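Local coordinates for coronin (Toxoplasma gondii, PDB 4OZU), which probably binds actin filaments, as coronins generally do, this chain being the WD40 beta-propeller domain of the longer protein, at residues 50-54 with 55-59; 107-110 with 111-115; 319-322 with 323-326. All coordinates share one frame; numbering follows the deposited sequence.

Contact 1. Residues 50-54 with 55-59; sequences WDVGG and GGVLG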
loop_
_atom_site.group_PDB
_atom_site.type_symbol
_atom_site.label_atom_id
_atom_site.label_comp_id
_atom_site.label_asym_id
_atom_site.label_seq_id
_atom_site.Cartn_x
_atom_site.Cartn_y
_atom_site.Cartn_z
ATOM N N TRP A 50 -4.270 -2.256 -17.347
ATOM C CA TRP A 50 -3.965 -2.835 -18.649
ATOM C C TRP A 50 -3.681 -1.740 -19.666
ATOM O O TRP A 50 -4.135 -0.607 -19.510
ATOM C CB TRP A 50 -5.130 -3.714 -19.113
ATOM C CG TRP A 50 -4.716 -4.887 -19.945
ATOM C CD1 TRP A 50 -5.002 -5.103 -21.261
ATOM C CD2 TRP A 50 -3.938 -6.011 -19.512
ATOM N NE1 TRP A 50 -4.449 -6.294 -21.676
ATOM C CE2 TRP A 50 -3.789 -6.867 -20.620
ATOM C CE3 TRP A 50 -3.353 -6.373 -18.295
ATOM C CZ2 TRP A 50 -3.081 -8.066 -20.546
ATOM C CZ3 TRP A 50 -2.647 -7.560 -18.225
ATOM C CH2 TRP A 50 -2.518 -8.392 -19.342
ATOM N N ASP A 51 -2.918 -2.082 -20.699
ATOM C CA ASP A 51 -2.576 -1.139 -21.754
ATOM C C ASP A 51 -3.663 -1.129 -22.821
ATOM O O ASP A 51 -3.589 -1.870 -23.801
ATOM C CB ASP A 51 -1.223 -1.503 -22.368
ATOM C CG ASP A 51 -0.816 -0.570 -23.486
ATOM O OD1 ASP A 51 -1.287 0.586 -23.502
ATOM O OD2 ASP A 51 -0.018 -0.994 -24.346
ATOM N N VAL A 52 -4.676 -0.294 -22.612
ATOM C CA VAL A 52 -5.804 -0.197 -23.529
ATOM C C VAL A 52 -6.092 1.257 -23.854
ATOM O O VAL A 52 -5.800 2.152 -23.060
ATOM C CB VAL A 52 -7.081 -0.833 -22.942
ATOM C CG1 VAL A 52 -6.879 -2.328 -22.717
ATOM C CG2 VAL A 52 -7.503 -0.110 -21.658
ATOM N N GLY A 53 -6.668 1.484 -25.028
ATOM C CA GLY A 53 -7.149 2.803 -25.387
ATOM C C GLY A 53 -8.498 3.038 -24.736
ATOM O O GLY A 53 -9.284 2.105 -24.575
ATOM N N GLY A 54 -8.766 4.281 -24.355
ATOM C CA GLY A 54 -10.051 4.631 -23.784
ATOM C C GLY A 54 -10.096 4.377 -22.293
ATOM O O GLY A 54 -9.109 4.588 -21.597
ATOM N N GLY A 55 -11.247 3.921 -21.807
ATOM C CA GLY A 55 -11.462 3.732 -20.383
ATOM C C GLY A 55 -10.460 2.790 -19.748
ATOM O O GLY A 55 -9.976 1.853 -20.379
ATOM N N GLY A 56 -10.150 3.035 -18.480
ATOM C CA GLY A 56 -9.189 2.218 -17.774
ATOM C C GLY A 56 -9.676 0.792 -17.617
ATOM O O GLY A 56 -10.856 0.544 -17.363
ATOM N N VAL A 57 -8.754 -0.147 -17.779
ATOM C CA VAL A 57 -9.046 -1.557 -17.595
ATOM C C VAL A 57 -8.028 -2.134 -16.650
ATOM O O VAL A 57 -6.836 -1.840 -16.748
ATOM C CB VAL A 57 -9.020 -2.335 -18.931
ATOM C CG1 VAL A 57 -9.255 -3.827 -18.700
ATOM C CG2 VAL A 57 -10.067 -1.784 -19.865
ATOM N N LEU A 58 -8.521 -2.946 -15.724
ATOM C CA LEU A 58 -7.689 -3.663 -14.781
ATOM C C LEU A 58 -7.560 -5.111 -15.228
ATOM O O LEU A 58 -8.564 -5.774 -15.486
ATOM C CB LEU A 58 -8.308 -3.586 -13.389
ATOM C CG LEU A 58 -7.419 -3.653 -12.154
ATOM C CD1 LEU A 58 -6.369 -2.553 -12.149
ATOM C CD2 LEU A 58 -8.308 -3.553 -10.927
ATOM N N GLY A 59 -6.326 -5.587 -15.351
ATOM C CA GLY A 59 -6.081 -7.002 -15.543
ATOM C C GLY A 59 -6.058 -7.672 -14.184
ATOM O O GLY A 59 -5.464 -7.141 -13.245
HETATM O O HOH W 1 -6.214 0.774 -18.387
HETATM O O HOH W 2 -10.783 0.476 -22.558
#
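The indole of Trp50 comes up obliquely to Gly59, its CE3 lying 3.9 Å from Gly59 CA. Another part of the ring perimeter, CD1, meets CG1 of Val52, which sits in the ring plane at the edge. Lys74 makes a cation-pi contact with the same indole, and Leu27, Leu29 and Val72 also touch it.

Beside the ring, two valines meet across the loop. Val57 holds CG2 beside its own backbone N (CG1 is anti to that N, chi1 177°), and this puts CG2 3.5 Å from CG2 of Val52, the two side chains crossing at about a right angle. Val52 CG2 also rests on the carbonyl of Gly55, 3.4 Å from O.

The backbone is tied once directly: Trp50 N donates to Val57 O at 2.7 Å, nearly straight at 170°. The return bond goes through a water, which accepts from Val57 N and donates to Trp50 O. Trp50 O also takes a weak bond from Val52 N, around an inverse gamma turn centred on Asp51. A second water bridges Gly53 O and Gly55 O, and Gly54 has backbone angles that would jam a side chain against the preceding carbonyl O. The result is a long, partly water-bridged beta-hairpin loop, joining the adjacent antiparallel strands 45-49 and 58-62 of one propeller blade.

Contact 2. Residues 107-110 with 111-115; sequences WQLP and EEVTG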
loop_
_atom_site.group_PDB
_atom_site.type_symbol
_atom_site.label_atom_id
_atom_site.label_comp_id
_atom_site.label_asym_id
_atom_site.label_seq_id
_atom_site.Cartn_x
_atom_site.Cartn_y
_atom_site.Cartn_z
ATOM N N TRP A 107 -15.573 -3.258 -6.537
ATOM C CA TRP A 107 -15.763 -4.402 -7.412
ATOM C C TRP A 107 -15.870 -5.699 -6.623
ATOM O O TRP A 107 -15.215 -5.854 -5.596
ATOM C CB TRP A 107 -14.599 -4.506 -8.389
ATOM C CG TRP A 107 -14.414 -3.306 -9.239
ATOM C CD1 TRP A 107 -13.508 -2.306 -9.056
ATOM C CD2 TRP A 107 -15.141 -2.978 -10.430
ATOM N NE1 TRP A 107 -13.623 -1.375 -10.058
ATOM C CE2 TRP A 107 -14.620 -1.761 -10.913
ATOM C CE3 TRP A 107 -16.182 -3.592 -11.131
ATOM C CZ2 TRP A 107 -15.105 -1.149 -12.063
ATOM C CZ3 TRP A 107 -16.660 -2.984 -12.275
ATOM C CH2 TRP A 107 -16.122 -1.773 -12.729
ATOM N N GLN A 108 -16.686 -6.626 -7.119
ATOM C CA GLN A 108 -16.769 -7.971 -6.558
ATOM C C GLN A 108 -16.495 -9.015 -7.631
ATOM O O GLN A 108 -17.308 -9.220 -8.538
ATOM C CB GLN A 108 -18.136 -8.220 -5.928
ATOM C CG GLN A 108 -18.221 -9.540 -5.176
ATOM C CD GLN A 108 -19.513 -9.688 -4.403
ATOM O OE1 GLN A 108 -20.539 -9.117 -4.769
ATOM N NE2 GLN A 108 -19.467 -10.455 -3.321
ATOM N N LEU A 109 -15.349 -9.681 -7.524
ATOM C CA LEU A 109 -14.982 -10.736 -8.470
ATOM C C LEU A 109 -15.864 -11.968 -8.296
ATOM O O LEU A 109 -16.358 -12.231 -7.198
ATOM C CB LEU A 109 -13.511 -11.125 -8.289
ATOM C CG LEU A 109 -12.502 -10.037 -8.663
ATOM C CD1 LEU A 109 -11.158 -10.312 -8.027
ATOM C CD2 LEU A 109 -12.362 -9.937 -10.173
ATOM N N PRO A 110 -16.061 -12.742 -9.376
ATOM C CA PRO A 110 -16.833 -13.981 -9.248
ATOM C C PRO A 110 -16.083 -15.013 -8.421
ATOM O O PRO A 110 -14.900 -14.804 -8.141
ATOM C CB PRO A 110 -16.991 -14.450 -10.700
ATOM C CG PRO A 110 -15.814 -13.875 -11.405
ATOM C CD PRO A 110 -15.560 -12.545 -10.749
ATOM N N GLU A 111 -16.750 -16.095 -8.035
ATOM C CA GLU A 111 -16.099 -17.160 -7.277
ATOM C C GLU A 111 -14.916 -17.725 -8.058
ATOM O O GLU A 111 -13.826 -17.899 -7.512
ATOM C CB GLU A 111 -17.090 -18.279 -6.947
ATOM C CG GLU A 111 -17.444 -18.377 -5.468
ATOM C CD GLU A 111 -18.131 -19.686 -5.112
ATOM O OE1 GLU A 111 -17.637 -20.755 -5.530
ATOM O OE2 GLU A 111 -19.168 -19.647 -4.416
ATOM N N GLU A 112 -15.145 -17.998 -9.340
ATOM C CA GLU A 112 -14.110 -18.516 -10.231
ATOM C C GLU A 112 -13.695 -17.461 -11.252
ATOM O O GLU A 112 -14.488 -17.071 -12.109
ATOM C CB GLU A 112 -14.605 -19.773 -10.951
ATOM C CG GLU A 112 -14.944 -20.927 -10.020
ATOM C CD GLU A 112 -15.764 -22.008 -10.702
ATOM O OE1 GLU A 112 -15.571 -22.227 -11.918
ATOM O OE2 GLU A 112 -16.608 -22.633 -10.026
ATOM N N VAL A 113 -12.450 -17.005 -11.152
ATOM C CA VAL A 113 -11.906 -16.013 -12.074
ATOM C C VAL A 113 -11.093 -16.698 -13.169
ATOM O O VAL A 113 -10.061 -17.313 -12.890
ATOM C CB VAL A 113 -11.017 -14.995 -11.338
ATOM C CG1 VAL A 113 -10.367 -14.029 -12.314
ATOM C CG2 VAL A 113 -11.836 -14.231 -10.309
ATOM N N THR A 114 -11.561 -16.586 -14.409
ATOM C CA THR A 114 -10.876 -17.178 -15.555
ATOM C C THR A 114 -10.494 -16.099 -16.560
ATOM O O THR A 114 -10.778 -14.922 -16.352
ATOM C CB THR A 114 -11.751 -18.227 -16.265
ATOM O OG1 THR A 114 -12.769 -17.566 -17.027
ATOM C CG2 THR A 114 -12.396 -19.169 -15.259
ATOM N N GLY A 115 -9.869 -16.512 -17.659
ATOM C CA GLY A 115 -9.441 -15.588 -18.695
ATOM C C GLY A 115 -10.592 -14.963 -19.461
ATOM O O GLY A 115 -10.388 -14.009 -20.211
#
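Leu109 and Pro110 carry the chain out of strand 104-108 still extended, and Glu111 then breaks the line. Its helical angles (-58/-47) swing the backbone round, while Glu112 and Val113 return to extended values. The bend brings the CA atoms of Pro110 and Val113 to 6.0 Å from each other, yet no hydrogen bond spans the two segments. Pro110 O approaches Glu112 N at 3.4 Å, but at a poor angle, so within these residues the bend rests on backbone conformation and apolar contact.

That contact runs through one methyl. Val113 has CG1 anti to its backbone N (chi1 176°) and CG2 anti to its carbonyl carbon, and CG2 reaches back over the bend. There it lies 4.1 Å from Leu109 CB and equally 4.1 Å from CD of the Pro110 ring, the Val113 and Pro110 side chains crossing at about a right angle. Pro110 CG also lies 3.5 Å from the carbonyl O of Glu112, a van der Waals approach. Glu111 and Glu112 are exposed; Glu111 touches Pro110 with its CB.

The cluster is anchored on a neighbouring blade, for Leu109 packs on Ile75 and Leu119 and Val113 on Ala73. Just upstream, Trp107 bonds through NE1 to Thr97 OG1 and its ring meets that of His78, resembling part of the Trp–Ser/Thr–His–Asp hydrogen-bond network of WD40 repeats. The bend is thus the exit from the Trp-bearing third strand of a WD40 blade, leading across to strand 118-119 in the adjoining sheet.

Contact 3. Residues 319-322 with 323-326; sequences FIPK and LAVD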
loop_
_atom_site.group_PDB
_atom_site.type_symbol
_atom_site.label_atom_id
_atom_site.label_comp_id
_atom_site.label_asym_id
_atom_site.label_seq_id
_atom_site.Cartn_x
_atom_site.Cartn_y
_atom_site.Cartn_z
ATOM N N PHE A 319 3.406 -4.856 -3.014
ATOM C CA PHE A 319 3.864 -5.960 -2.185
ATOM C C PHE A 319 2.669 -6.844 -1.874
ATOM O O PHE A 319 1.537 -6.364 -1.845
ATOM C CB PHE A 319 4.500 -5.447 -0.891
ATOM C CG PHE A 319 5.905 -4.945 -1.062
ATOM C CD1 PHE A 319 6.160 -3.785 -1.770
ATOM C CD2 PHE A 319 6.968 -5.628 -0.499
ATOM C CE1 PHE A 319 7.449 -3.320 -1.919
ATOM C CE2 PHE A 319 8.256 -5.168 -0.644
ATOM C CZ PHE A 319 8.496 -4.013 -1.355
ATOM N N ILE A 320 2.914 -8.127 -1.635
ATOM C CA ILE A 320 1.833 -9.055 -1.331
ATOM C C ILE A 320 1.538 -9.021 0.158
ATOM O O ILE A 320 2.361 -8.553 0.947
ATOM C CB ILE A 320 2.169 -10.508 -1.763
ATOM C CG1 ILE A 320 3.307 -11.089 -0.915
ATOM C CG2 ILE A 320 2.503 -10.546 -3.250
ATOM C CD1 ILE A 320 3.617 -12.559 -1.222
ATOM N N PRO A 321 0.363 -9.521 0.555
ATOM C CA PRO A 321 0.067 -9.539 1.990
ATOM C C PRO A 321 0.918 -10.560 2.726
ATOM O O PRO A 321 1.381 -11.524 2.120
ATOM C CB PRO A 321 -1.414 -9.931 2.050
ATOM C CG PRO A 321 -1.937 -9.718 0.672
ATOM C CD PRO A 321 -0.790 -9.960 -0.246
ATOM N N LYS A 322 1.100 -10.351 4.021
ATOM C CA LYS A 322 1.876 -11.273 4.849
ATOM C C LYS A 322 1.326 -12.690 4.777
ATOM O O LYS A 322 2.087 -13.647 4.750
ATOM C CB LYS A 322 1.890 -10.796 6.301
ATOM C CG LYS A 322 2.637 -11.705 7.260
ATOM C CD LYS A 322 4.129 -11.786 6.953
ATOM C CE LYS A 322 4.809 -10.448 7.171
ATOM N NZ LYS A 322 6.289 -10.562 7.222
ATOM N N LEU A 323 0.006 -12.828 4.746
ATOM C CA LEU A 323 -0.616 -14.152 4.742
ATOM C C LEU A 323 -0.226 -14.971 3.524
ATOM O O LEU A 323 -0.361 -16.195 3.529
ATOM C CB LEU A 323 -2.137 -14.038 4.801
ATOM C CG LEU A 323 -2.749 -13.635 6.143
ATOM C CD1 LEU A 323 -4.240 -13.406 5.973
ATOM C CD2 LEU A 323 -2.488 -14.675 7.213
ATOM N N ALA A 324 0.259 -14.299 2.485
ATOM C CA ALA A 324 0.580 -14.963 1.227
ATOM C C ALA A 324 2.044 -15.415 1.108
ATOM O O ALA A 324 2.387 -16.121 0.161
ATOM C CB ALA A 324 0.237 -14.041 0.065
ATOM N N VAL A 325 2.911 -15.024 2.037
ATOM C CA VAL A 325 4.334 -15.332 1.870
ATOM C C VAL A 325 4.616 -16.823 2.067
ATOM O O VAL A 325 3.849 -17.543 2.707
ATOM C CB VAL A 325 5.247 -14.522 2.835
ATOM C CG1 VAL A 325 5.013 -13.018 2.662
ATOM C CG2 VAL A 325 5.067 -14.957 4.286
ATOM N N ASP A 326 5.733 -17.260 1.497
ATOM C CA ASP A 326 6.155 -18.652 1.537
ATOM C C ASP A 326 7.016 -18.883 2.779
ATOM O O ASP A 326 8.212 -18.592 2.789
ATOM C CB ASP A 326 6.922 -19.000 0.258
ATOM C CG ASP A 326 7.175 -20.488 0.109
ATOM O OD1 ASP A 326 7.159 -21.210 1.129
ATOM O OD2 ASP A 326 7.397 -20.931 -1.036
#
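Ala324 and Val325 close a short 3-10 turn onto Pro321 and Lys322. Ala324 N donates to Pro321 O at 3.0 Å with an angle of 154°, and Val325 N to Lys322 O at 3.2 Å, straighter at 172°. In both bonds the donor stands above the carbonyl plane and not on a lone pair, as is usual in tight i to i+3 turns.

Apolar groups wrap this core. Ile320 swings CG1 between its backbone N and carbonyl carbon (chi1 67°), and the extended end carries CD1 over the turn to 3.9 Å from Ala324 CB; CG1 of Val325 lies a little farther, at 4.2 Å. Pro321 CD approaches Ala324 CB more loosely, from another direction. Both methyls of Val325 come up to the Lys322 carbonyl from one side, Lys322 O lying 3.3 Å from CG2 and 3.6 Å from CG1.

The turn sits in the connection between strands 317-319 and 331-339, adjacent antiparallel strands of the blade in which strand 16-25, from the start of the chain, pairs with strand 343-350 from near its end. That is the Velcro-like closure by which beta-propellers commonly seal their ring.

Farther out, the neighbouring strand 331-339 supports the turn: Ile320 packs on Arg334 and Leu336, and its backbone is hydrogen-bonded to that of Arg334. Lys322 leaves the backbone with CG anti to its N, then bends at both chi2 and chi3; its NZ forms a salt bridge with Asp276 and a hydrogen bond to Ile332 O. The Leu323 side chain packs against Thr43, Val370 and Val392, the last two from the C-terminal extension.

The three contacts are separate loops of one propeller, in series along the chain and touching nowhere. Contacts 1 and 2 are the nearer pair, with centres about 18 Å apart and nearest atoms about 6 Å apart. His78 joins them: its ND1 is hydrogen-bonded to Gly56 O of contact 1, while its ring meets Trp107 of contact 2. Ile75 also serves both, pairing with Leu58 by backbone and packing against Leu109. Contact 3 stands off, its centre about 26 Å from that of contact 1 and about 20 Å from that of contact 2. An acetate ion, probably from the crystallisation liquor, lies about 5 Å from the Pro321 side chain.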